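Local coordinates for protein soluble lytic murein transglycosylase (Pseudomonas aeruginosa, PDB 5OHU) that cleaves the glycan strands of peptidoglycan as a lytic transglycosylase, working both from chain ends and within the strands, at residues A[313-318]-A[341-346]; A[568-573]-A[630-635]; A[597-602]-A[610-615]. All blocks are in the same frame, centred on the assembly; numbering follows the deposited sequence.

Contact 1: residues A[313-318]-A[341-346]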
loop_
_atom_site.group_PDB
_atom_site.type_symbol
_atom_site.label_atom_id
_atom_site.label_comp_id
_atom_site.label_asym_id
_atom_site.label_seq_id
_atom_site.Cartn_x
_atom_site.Cartn_y
_atom_site.Cartn_z
ATOM N N ARG A 313 17.058 -7.496 -11.940
ATOM C CA ARG A 313 18.249 -7.815 -12.717
ATOM C C ARG A 313 19.461 -7.058 -12.182
ATOM O O ARG A 313 20.543 -7.630 -12.000
ATOM C CB ARG A 313 18.008 -7.480 -14.192
ATOM C CG ARG A 313 18.913 -8.238 -15.138
ATOM C CD ARG A 313 18.975 -7.642 -16.547
ATOM N NE ARG A 313 17.680 -7.623 -17.205
ATOM C CZ ARG A 313 17.491 -7.244 -18.466
ATOM N NH1 ARG A 313 16.269 -7.264 -18.976
ATOM N NH2 ARG A 313 18.517 -6.863 -19.215
ATOM N N THR A 314 19.289 -5.758 -11.888
ATOM C CA THR A 314 20.406 -4.973 -11.351
ATOM C C THR A 314 20.737 -5.383 -9.920
ATOM O O THR A 314 21.915 -5.506 -9.561
ATOM C CB THR A 314 20.113 -3.467 -11.397
ATOM O OG1 THR A 314 19.536 -3.105 -12.666
ATOM C CG2 THR A 314 21.419 -2.674 -11.214
ATOM N N ARG A 315 19.710 -5.609 -9.092
ATOM C CA ARG A 315 19.940 -6.050 -7.719
ATOM C C ARG A 315 20.712 -7.363 -7.689
ATOM O O ARG A 315 21.649 -7.532 -6.898
ATOM C CB ARG A 315 18.603 -6.195 -6.986
ATOM C CG ARG A 315 18.007 -4.861 -6.553
ATOM C CD ARG A 315 16.572 -4.962 -6.027
ATOM N NE ARG A 315 16.167 -3.636 -5.577
ATOM C CZ ARG A 315 14.956 -3.113 -5.702
ATOM N NH1 ARG A 315 13.972 -3.812 -6.253
ATOM N NH2 ARG A 315 14.731 -1.881 -5.268
ATOM N N LEU A 316 20.343 -8.295 -8.565
ATOM C CA LEU A 316 20.995 -9.590 -8.587
ATOM C C LEU A 316 22.462 -9.448 -8.978
ATOM O O LEU A 316 23.334 -10.078 -8.375
ATOM C CB LEU A 316 20.249 -10.522 -9.545
ATOM C CG LEU A 316 20.786 -11.942 -9.760
ATOM C CD1 LEU A 316 20.984 -12.669 -8.438
ATOM C CD2 LEU A 316 19.840 -12.741 -10.631
ATOM N N LEU A 317 22.758 -8.598 -9.967
ATOM C CA LEU A 317 24.154 -8.359 -10.319
ATOM C C LEU A 317 24.922 -7.805 -9.128
ATOM O O LEU A 317 26.076 -8.176 -8.896
ATOM C CB LEU A 317 24.245 -7.411 -11.518
ATOM C CG LEU A 317 23.765 -8.022 -12.840
ATOM C CD1 LEU A 317 23.504 -6.946 -13.884
ATOM C CD2 LEU A 317 24.807 -9.047 -13.341
ATOM N N LEU A 318 24.293 -6.915 -8.361
ATOM C CA LEU A 318 24.946 -6.367 -7.178
ATOM C C LEU A 318 25.162 -7.450 -6.128
ATOM O O LEU A 318 26.227 -7.521 -5.511
ATOM C CB LEU A 318 24.112 -5.221 -6.596
ATOM C CG LEU A 318 23.950 -3.937 -7.429
ATOM C CD1 LEU A 318 22.903 -3.078 -6.757
ATOM C CD2 LEU A 318 25.244 -3.149 -7.580
ATOM N N SER A 341 16.620 8.530 -6.848
ATOM C CA SER A 341 17.820 8.566 -6.026
ATOM C C SER A 341 18.440 7.183 -5.888
ATOM O O SER A 341 19.660 7.066 -5.783
ATOM C CB SER A 341 17.488 9.137 -4.653
ATOM O OG SER A 341 16.362 8.464 -4.114
ATOM N N ARG A 342 17.616 6.130 -5.901
ATOM C CA ARG A 342 18.112 4.760 -5.830
ATOM C C ARG A 342 19.110 4.459 -6.947
ATOM O O ARG A 342 20.250 4.039 -6.693
ATOM C CB ARG A 342 16.937 3.778 -5.881
ATOM C CG ARG A 342 17.396 2.334 -5.997
ATOM C CD ARG A 342 16.238 1.390 -6.123
ATOM N NE ARG A 342 15.394 1.437 -4.933
ATOM C CZ ARG A 342 14.075 1.578 -4.988
ATOM N NH1 ARG A 342 13.481 1.693 -6.173
ATOM N NH2 ARG A 342 13.369 1.608 -3.871
ATOM N N TRP A 343 18.707 4.649 -8.194
ATOM C CA TRP A 343 19.609 4.218 -9.254
ATOM C C TRP A 343 20.669 5.252 -9.575
ATOM O O TRP A 343 21.715 4.884 -10.127
ATOM C CB TRP A 343 18.817 3.807 -10.501
ATOM C CG TRP A 343 17.966 2.650 -10.137
ATOM C CD1 TRP A 343 16.586 2.598 -10.077
ATOM C CD2 TRP A 343 18.435 1.396 -9.649
ATOM N NE1 TRP A 343 16.189 1.372 -9.609
ATOM C CE2 TRP A 343 17.302 0.615 -9.344
ATOM C CE3 TRP A 343 19.709 0.846 -9.462
ATOM C CZ2 TRP A 343 17.407 -0.685 -8.861
ATOM C CZ3 TRP A 343 19.809 -0.434 -8.974
ATOM C CH2 TRP A 343 18.665 -1.189 -8.678
ATOM N N ARG A 344 20.461 6.517 -9.204
ATOM C CA ARG A 344 21.586 7.450 -9.218
ATOM C C ARG A 344 22.633 7.010 -8.208
ATOM O O ARG A 344 23.839 7.028 -8.494
ATOM C CB ARG A 344 21.115 8.878 -8.927
ATOM C CG ARG A 344 20.400 9.553 -10.101
ATOM C CD ARG A 344 20.104 11.018 -9.826
ATOM N NE ARG A 344 18.865 11.124 -9.065
ATOM C CZ ARG A 344 18.601 12.046 -8.142
ATOM N NH1 ARG A 344 19.500 12.979 -7.857
ATOM N NH2 ARG A 344 17.424 12.026 -7.521
ATOM N N TYR A 345 22.191 6.570 -7.027
ATOM C CA TYR A 345 23.157 6.069 -6.061
ATOM C C TYR A 345 23.876 4.841 -6.598
ATOM O O TYR A 345 25.106 4.759 -6.533
ATOM C CB TYR A 345 22.500 5.743 -4.713
ATOM C CG TYR A 345 23.502 5.072 -3.797
ATOM C CD1 TYR A 345 24.504 5.831 -3.163
ATOM C CD2 TYR A 345 23.485 3.687 -3.604
ATOM C CE1 TYR A 345 25.457 5.237 -2.356
ATOM C CE2 TYR A 345 24.424 3.074 -2.789
ATOM C CZ TYR A 345 25.407 3.859 -2.166
ATOM O OH TYR A 345 26.344 3.255 -1.357
ATOM N N TRP A 346 23.128 3.854 -7.103
ATOM C CA TRP A 346 23.791 2.611 -7.479
ATOM C C TRP A 346 24.642 2.768 -8.735
ATOM O O TRP A 346 25.646 2.062 -8.875
ATOM C CB TRP A 346 22.768 1.481 -7.602
ATOM C CG TRP A 346 22.412 0.955 -6.217
ATOM C CD1 TRP A 346 21.219 1.082 -5.568
ATOM C CD2 TRP A 346 23.299 0.290 -5.297
ATOM N NE1 TRP A 346 21.291 0.510 -4.313
ATOM C CE2 TRP A 346 22.560 0.027 -4.118
ATOM C CE3 TRP A 346 24.641 -0.102 -5.353
ATOM C CZ2 TRP A 346 23.125 -0.620 -3.005
ATOM C CZ3 TRP A 346 25.208 -0.756 -4.246
ATOM C CH2 TRP A 346 24.450 -1.010 -3.096
#
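Arg315 reaches from helix 307-319 past Trp343 to lie against Arg342 of helix 341-354. Its CB points past the other helix rather than at it, and the end of the chain closes the gap. With CG anti to the carbonyl carbon (chi1 -77°), CG comes up to the indole edge, 4.3 Å from Trp343 CH2. The chain then runs extended to NE, and at the tip NH2 settles over one face of the Arg342 guanidinium, 3.4 Å from Arg342 NE, the two planes turned 70° apart.

The helix axes are 12.6 Å apart here, so long side chains span the interval. Thr314 meets Trp343 tip to tip, Thr314 CG2 lying 3.6 Å from Trp343 CZ3. One turn on, Leu318 CD1 makes a CH-pi contact 3.9 Å from the centre of the six-membered ring of Trp346, while Tyr345 CE2 covers the opposite face of that indole.

No hydrogen bond crosses between the segments; Arg315 NH2 and Arg342 NE are both donors. Tyr375 OH hydrogen-bonds Arg342 NE. The Arg315-Glu600 salt bridge carries the contact over to helix 595-600 of the SLT domain, and Glu311 pairs with Arg342 NH1. Each arginine thus has its own carboxylate, which probably offsets the repulsion.

Contact 2: residues A[568-573]-A[630-635]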
loop_
_atom_site.group_PDB
_atom_site.type_symbol
_atom_site.label_atom_id
_atom_site.label_comp_id
_atom_site.label_asym_id
_atom_site.label_seq_id
_atom_site.Cartn_x
_atom_site.Cartn_y
_atom_site.Cartn_z
ATOM N N ASN A 568 23.152 -5.208 15.606
ATOM C CA ASN A 568 23.177 -4.586 14.288
ATOM C C ASN A 568 21.769 -4.064 13.989
ATOM O O ASN A 568 20.831 -4.853 13.860
ATOM C CB ASN A 568 23.644 -5.599 13.238
ATOM C CG ASN A 568 23.679 -5.023 11.821
ATOM O OD1 ASN A 568 22.769 -4.309 11.396
ATOM N ND2 ASN A 568 24.706 -5.392 11.061
ATOM N N ARG A 569 21.640 -2.742 13.848
ATOM C CA ARG A 569 20.335 -2.097 13.693
ATOM C C ARG A 569 19.719 -2.390 12.332
ATOM O O ARG A 569 18.488 -2.412 12.202
ATOM C CB ARG A 569 20.466 -0.577 13.884
ATOM C CG ARG A 569 20.653 -0.052 15.322
ATOM C CD ARG A 569 21.034 1.442 15.249
ATOM N NE ARG A 569 21.857 1.709 14.059
ATOM C CZ ARG A 569 21.638 2.686 13.193
ATOM N NH1 ARG A 569 20.571 3.469 13.342
ATOM N NH2 ARG A 569 22.450 2.819 12.147
ATOM N N VAL A 570 20.546 -2.573 11.303
ATOM C CA VAL A 570 20.025 -2.923 9.982
ATOM C C VAL A 570 19.276 -4.249 10.035
ATOM O O VAL A 570 18.132 -4.363 9.576
ATOM C CB VAL A 570 21.161 -2.982 8.950
ATOM C CG1 VAL A 570 20.585 -3.278 7.569
ATOM C CG2 VAL A 570 21.954 -1.676 8.937
ATOM N N LEU A 571 19.924 -5.280 10.571
ATOM C CA LEU A 571 19.281 -6.583 10.657
ATOM C C LEU A 571 18.115 -6.558 11.639
ATOM O O LEU A 571 17.038 -7.100 11.358
ATOM C CB LEU A 571 20.309 -7.626 11.073
ATOM C CG LEU A 571 21.505 -7.720 10.128
ATOM C CD1 LEU A 571 22.580 -8.640 10.727
ATOM C CD2 LEU A 571 21.041 -8.242 8.770
ATOM N N ALA A 572 18.316 -5.940 12.807
ATOM C CA ALA A 572 17.259 -5.922 13.813
ATOM C C ALA A 572 16.026 -5.168 13.310
ATOM O O ALA A 572 14.893 -5.574 13.584
ATOM C CB ALA A 572 17.776 -5.308 15.111
ATOM N N SER A 573 16.228 -4.076 12.566
ATOM C CA SER A 573 15.090 -3.351 12.010
ATOM C C SER A 573 14.332 -4.232 11.035
ATOM O O SER A 573 13.091 -4.282 11.058
ATOM C CB SER A 573 15.543 -2.060 11.313
ATOM O OG SER A 573 16.124 -1.168 12.251
ATOM N N PRO A 630 25.126 8.301 12.558
ATOM C CA PRO A 630 25.411 8.094 11.139
ATOM C C PRO A 630 24.398 7.118 10.544
ATOM O O PRO A 630 23.766 6.337 11.260
ATOM C CB PRO A 630 26.820 7.483 11.142
ATOM C CG PRO A 630 27.036 6.959 12.534
ATOM C CD PRO A 630 26.140 7.724 13.450
ATOM N N ILE A 631 24.283 7.123 9.210
ATOM C CA ILE A 631 23.274 6.273 8.569
ATOM C C ILE A 631 23.483 4.799 8.935
ATOM O O ILE A 631 22.513 4.050 9.104
ATOM C CB ILE A 631 23.262 6.497 7.046
ATOM C CG1 ILE A 631 22.081 5.735 6.401
ATOM C CG2 ILE A 631 24.592 6.091 6.397
ATOM C CD1 ILE A 631 20.717 6.352 6.705
ATOM N N VAL A 632 24.744 4.353 9.049
ATOM C CA VAL A 632 25.073 3.082 9.688
ATOM C C VAL A 632 26.327 3.268 10.528
ATOM O O VAL A 632 27.193 4.097 10.236
ATOM C CB VAL A 632 25.308 1.918 8.701
ATOM C CG1 VAL A 632 23.981 1.378 8.161
ATOM C CG2 VAL A 632 26.250 2.361 7.599
ATOM N N ASP A 633 26.426 2.457 11.561
ATOM C CA ASP A 633 27.577 2.475 12.445
ATOM C C ASP A 633 28.710 1.625 11.877
ATOM O O ASP A 633 28.498 0.760 11.022
ATOM C CB ASP A 633 27.163 1.990 13.834
ATOM C CG ASP A 633 26.359 3.039 14.579
ATOM O OD1 ASP A 633 26.782 4.222 14.580
ATOM O OD2 ASP A 633 25.309 2.693 15.141
ATOM N N TRP A 634 29.930 1.903 12.356
ATOM C CA TRP A 634 31.106 1.146 11.921
ATOM C C TRP A 634 30.855 -0.345 11.979
ATOM O O TRP A 634 31.176 -1.072 11.033
ATOM C CB TRP A 634 32.322 1.462 12.794
ATOM C CG TRP A 634 32.735 2.862 12.781
ATOM C CD1 TRP A 634 32.791 3.713 13.853
ATOM C CD2 TRP A 634 33.192 3.604 11.649
ATOM N NE1 TRP A 634 33.221 4.946 13.456
ATOM C CE2 TRP A 634 33.486 4.911 12.108
ATOM C CE3 TRP A 634 33.367 3.296 10.289
ATOM C CZ2 TRP A 634 33.952 5.921 11.255
ATOM C CZ3 TRP A 634 33.831 4.296 9.427
ATOM C CH2 TRP A 634 34.121 5.601 9.920
ATOM N N HIS A 635 30.274 -0.826 13.074
ATOM C CA HIS A 635 30.140 -2.270 13.195
ATOM C C HIS A 635 29.034 -2.844 12.328
ATOM O O HIS A 635 28.898 -4.066 12.275
ATOM C CB HIS A 635 29.902 -2.681 14.644
ATOM C CG HIS A 635 28.541 -2.343 15.163
ATOM N ND1 HIS A 635 28.219 -1.093 15.656
ATOM C CD2 HIS A 635 27.431 -3.106 15.314
ATOM C CE1 HIS A 635 26.964 -1.097 16.077
ATOM N NE2 HIS A 635 26.464 -2.307 15.882
HETATM O O HOH W 1 20.622 5.288 11.260
#
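Arg569 and Asp633 cross at about a right angle, the guanidinium and carboxylate planes 52° apart. Asp633 OD2 stands well out of the guanidinium plane, 3.7 Å from Arg569 NE, a long salt bridge of charges alone, with no N-H pointing at it; NE also forms a salt bridge with Glu636, its stronger partner. A bend at chi3 (-34°) turns NE off the line of the aliphatic chain. At the edge of the same group, Arg569 NH2 donates to Ile631 O over 3.3 Å at 141°, arriving from above the carbonyl plane, and Val632 CA lies beside that edge too. Water 1 accepts from Arg569 NH1 at 2.8 Å and can donate to Ile631 O, making a second path to the same carbonyl.

One residue on from Arg569 and Ile631, Val570 CG2 and Val632 CG1 touch at 3.7 Å, their side chains running obliquely. Asn568 caps the helix, its OD1 taking Leu571 N at 3.1 Å; the His635 ring approaches Asn568 CA, with His635 NE2 hydrogen-bonded to Gly567 O.

The loop 630-635, which leads on to strand 638-639, thus covers the start of helix 569-578. Val570 packs against helices 595-600 and 605-624, and Ile631 faces helix 374-383.

Contact 3: residues A[597-602]-A[610-615]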
loop_
_atom_site.group_PDB
_atom_site.type_symbol
_atom_site.label_atom_id
_atom_site.label_comp_id
_atom_site.label_asym_id
_atom_site.label_seq_id
_atom_site.Cartn_x
_atom_site.Cartn_y
_atom_site.Cartn_z
ATOM N N VAL A 597 24.368 -3.168 -0.172
ATOM C CA VAL A 597 23.946 -4.250 -1.055
ATOM C C VAL A 597 22.884 -5.115 -0.375
ATOM O O VAL A 597 21.868 -5.481 -0.982
ATOM C CB VAL A 597 25.157 -5.097 -1.497
ATOM C CG1 VAL A 597 24.675 -6.357 -2.271
ATOM C CG2 VAL A 597 26.112 -4.288 -2.358
ATOM N N TRP A 598 23.114 -5.478 0.888
ATOM C CA TRP A 598 22.153 -6.333 1.585
ATOM C C TRP A 598 20.782 -5.682 1.644
ATOM O O TRP A 598 19.769 -6.330 1.361
ATOM C CB TRP A 598 22.627 -6.666 2.999
ATOM C CG TRP A 598 21.712 -7.695 3.635
ATOM C CD1 TRP A 598 21.756 -9.055 3.454
ATOM C CD2 TRP A 598 20.601 -7.448 4.519
ATOM N NE1 TRP A 598 20.750 -9.665 4.179
ATOM C CE2 TRP A 598 20.039 -8.700 4.847
ATOM C CE3 TRP A 598 20.051 -6.295 5.086
ATOM C CZ2 TRP A 598 18.950 -8.826 5.701
ATOM C CZ3 TRP A 598 18.963 -6.423 5.936
ATOM C CH2 TRP A 598 18.422 -7.680 6.229
ATOM N N ILE A 599 20.731 -4.394 1.998
ATOM C CA ILE A 599 19.451 -3.695 2.066
ATOM C C ILE A 599 18.798 -3.667 0.698
ATOM O O ILE A 599 17.601 -3.947 0.555
ATOM C CB ILE A 599 19.631 -2.268 2.616
ATOM C CG1 ILE A 599 19.887 -2.304 4.124
ATOM C CG2 ILE A 599 18.355 -1.474 2.390
ATOM C CD1 ILE A 599 20.741 -1.138 4.596
ATOM N N GLU A 600 19.580 -3.324 -0.327
ATOM C CA GLU A 600 19.033 -3.186 -1.667
ATOM C C GLU A 600 18.456 -4.498 -2.179
ATOM O O GLU A 600 17.522 -4.489 -2.993
ATOM C CB GLU A 600 20.111 -2.702 -2.636
ATOM C CG GLU A 600 19.523 -2.179 -3.924
ATOM C CD GLU A 600 18.502 -1.091 -3.666
ATOM O OE1 GLU A 600 18.878 -0.093 -2.974
ATOM O OE2 GLU A 600 17.327 -1.266 -4.095
ATOM N N THR A 601 18.992 -5.636 -1.724
ATOM C CA THR A 601 18.584 -6.933 -2.246
ATOM C C THR A 601 17.665 -7.672 -1.290
ATOM O O THR A 601 17.478 -8.882 -1.434
ATOM C CB THR A 601 19.797 -7.804 -2.593
ATOM O OG1 THR A 601 20.579 -8.050 -1.416
ATOM C CG2 THR A 601 20.688 -7.117 -3.655
ATOM N N ILE A 602 17.079 -6.970 -0.325
ATOM C CA ILE A 602 16.013 -7.573 0.488
ATOM C C ILE A 602 14.856 -7.985 -0.430
ATOM O O ILE A 602 14.387 -7.172 -1.247
ATOM C CB ILE A 602 15.538 -6.574 1.562
ATOM C CG1 ILE A 602 16.542 -6.500 2.717
ATOM C CG2 ILE A 602 14.153 -6.954 2.119
ATOM C CD1 ILE A 602 16.248 -5.332 3.626
ATOM N N TYR A 610 10.908 -0.223 4.753
ATOM C CA TYR A 610 10.901 -0.133 6.208
ATOM C C TYR A 610 12.300 0.163 6.752
ATOM O O TYR A 610 12.505 1.131 7.495
ATOM C CB TYR A 610 10.356 -1.443 6.784
ATOM C CG TYR A 610 10.196 -1.450 8.277
ATOM C CD1 TYR A 610 11.283 -1.704 9.110
ATOM C CD2 TYR A 610 8.953 -1.200 8.863
ATOM C CE1 TYR A 610 11.128 -1.708 10.482
ATOM C CE2 TYR A 610 8.797 -1.205 10.230
ATOM C CZ TYR A 610 9.882 -1.460 11.038
ATOM O OH TYR A 610 9.721 -1.479 12.408
ATOM N N VAL A 611 13.274 -0.676 6.400
ATOM C CA VAL A 611 14.639 -0.508 6.903
ATOM C C VAL A 611 15.213 0.842 6.481
ATOM O O VAL A 611 15.802 1.566 7.290
ATOM C CB VAL A 611 15.525 -1.670 6.409
ATOM C CG1 VAL A 611 16.985 -1.385 6.705
ATOM C CG2 VAL A 611 15.075 -3.012 7.055
ATOM N N GLN A 612 15.083 1.187 5.198
ATOM C CA GLN A 612 15.623 2.466 4.763
ATOM C C GLN A 612 14.959 3.620 5.495
ATOM O O GLN A 612 15.645 4.586 5.858
ATOM C CB GLN A 612 15.500 2.612 3.251
ATOM C CG GLN A 612 16.284 1.559 2.495
ATOM C CD GLN A 612 16.189 1.721 0.983
ATOM O OE1 GLN A 612 15.356 2.480 0.482
ATOM N NE2 GLN A 612 17.054 1.014 0.247
ATOM N N ASN A 613 13.653 3.518 5.778
ATOM C CA ASN A 613 12.981 4.576 6.532
ATOM C C ASN A 613 13.557 4.694 7.943
ATOM O O ASN A 613 13.895 5.789 8.404
ATOM C CB ASN A 613 11.474 4.308 6.652
ATOM C CG ASN A 613 10.698 4.541 5.359
ATOM O OD1 ASN A 613 9.498 4.232 5.290
ATOM N ND2 ASN A 613 11.389 4.957 4.309
ATOM N N VAL A 614 13.596 3.570 8.670
ATOM C CA VAL A 614 14.036 3.572 10.062
ATOM C C VAL A 614 15.456 4.110 10.178
ATOM O O VAL A 614 15.745 4.948 11.036
ATOM C CB VAL A 614 13.919 2.162 10.666
ATOM C CG1 VAL A 614 14.626 2.095 12.022
ATOM C CG2 VAL A 614 12.424 1.760 10.805
ATOM N N LEU A 615 16.366 3.643 9.318
ATOM C CA LEU A 615 17.734 4.144 9.392
ATOM C C LEU A 615 17.777 5.636 9.106
ATOM O O LEU A 615 18.500 6.378 9.778
ATOM C CB LEU A 615 18.646 3.388 8.425
ATOM C CG LEU A 615 18.873 1.916 8.786
ATOM C CD1 LEU A 615 19.601 1.159 7.643
ATOM C CD2 LEU A 615 19.657 1.805 10.103
HETATM O O HOH W 2 19.980 -0.222 -0.225
#
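Ile599 and Val611 bring the two segments closest, with 7.5 Å between Ile599 CA and Val611 CA. The first segment is the end of helix 595-600: Thr601 leaves the helical conformation, and both its backbone N and its hydroxyl return to one carbonyl. Val597 O accepts Thr601 OG1 at 2.9 Å and Thr601 N at 3.0 Å, from opposite faces of its plane. Segment 610-615 runs on as regular helix within 605-624.

Ile599 is the centre of the packing. Its CG1 branch, anti to the carbonyl carbon (chi1 -74°), sits 4.0 Å from Val611 CG1, and Ile599 CD1 continues to meet Leu615 CD1 tip to tip at 4.0 Å. The other branch, Ile599 CG2, presses against the amide of Gln612, 3.5 Å from Gln612 NE2. Ile602 CD1 adds a looser touch on Val611 CG2.

These are consecutive helices of the lysozyme-like SLT domain, joined by a short turn. From the second of them Tyr610 hydrogen-bonds Glu503, which with the following serine forms the Glu-Ser signature of this family.

The polar edge lies at Gln612 and Glu600. Their carboxylate and amide planes are 61° apart, Glu600 OE1 stays 3.9 Å from Gln612 NE2, and water 2 bridges them: it donates to Glu600 OE1 at 3.0 Å and accepts weakly from Gln612 NE2. Tyr375 OH hydrogen-bonds both of those side-chain atoms, and Glu600 OE1 also takes Trp346 NE1.

How the contacts relate
All three contacts are largely buried, but contact 2 reaches the surface at the exposed His635, whereas every touching residue of contact 3 is buried. Contacts 1 and 3 share Glu600, which links the two across about 13 Å between centres. Contacts 2 and 3 join by apolar packing, Val570 CG1 on Ile599 CG1, and contact 3 is nested in the chain loop that contact 2 closes. Contacts 1 and 2 do not touch, with nearest atoms about 8 Å apart. Contact 1 pairs two arginines beside aliphatic groups packed on indoles, in contact 2 a charged arginine faces a loop carbonyl, and in contact 3 aliphatic branches dominate.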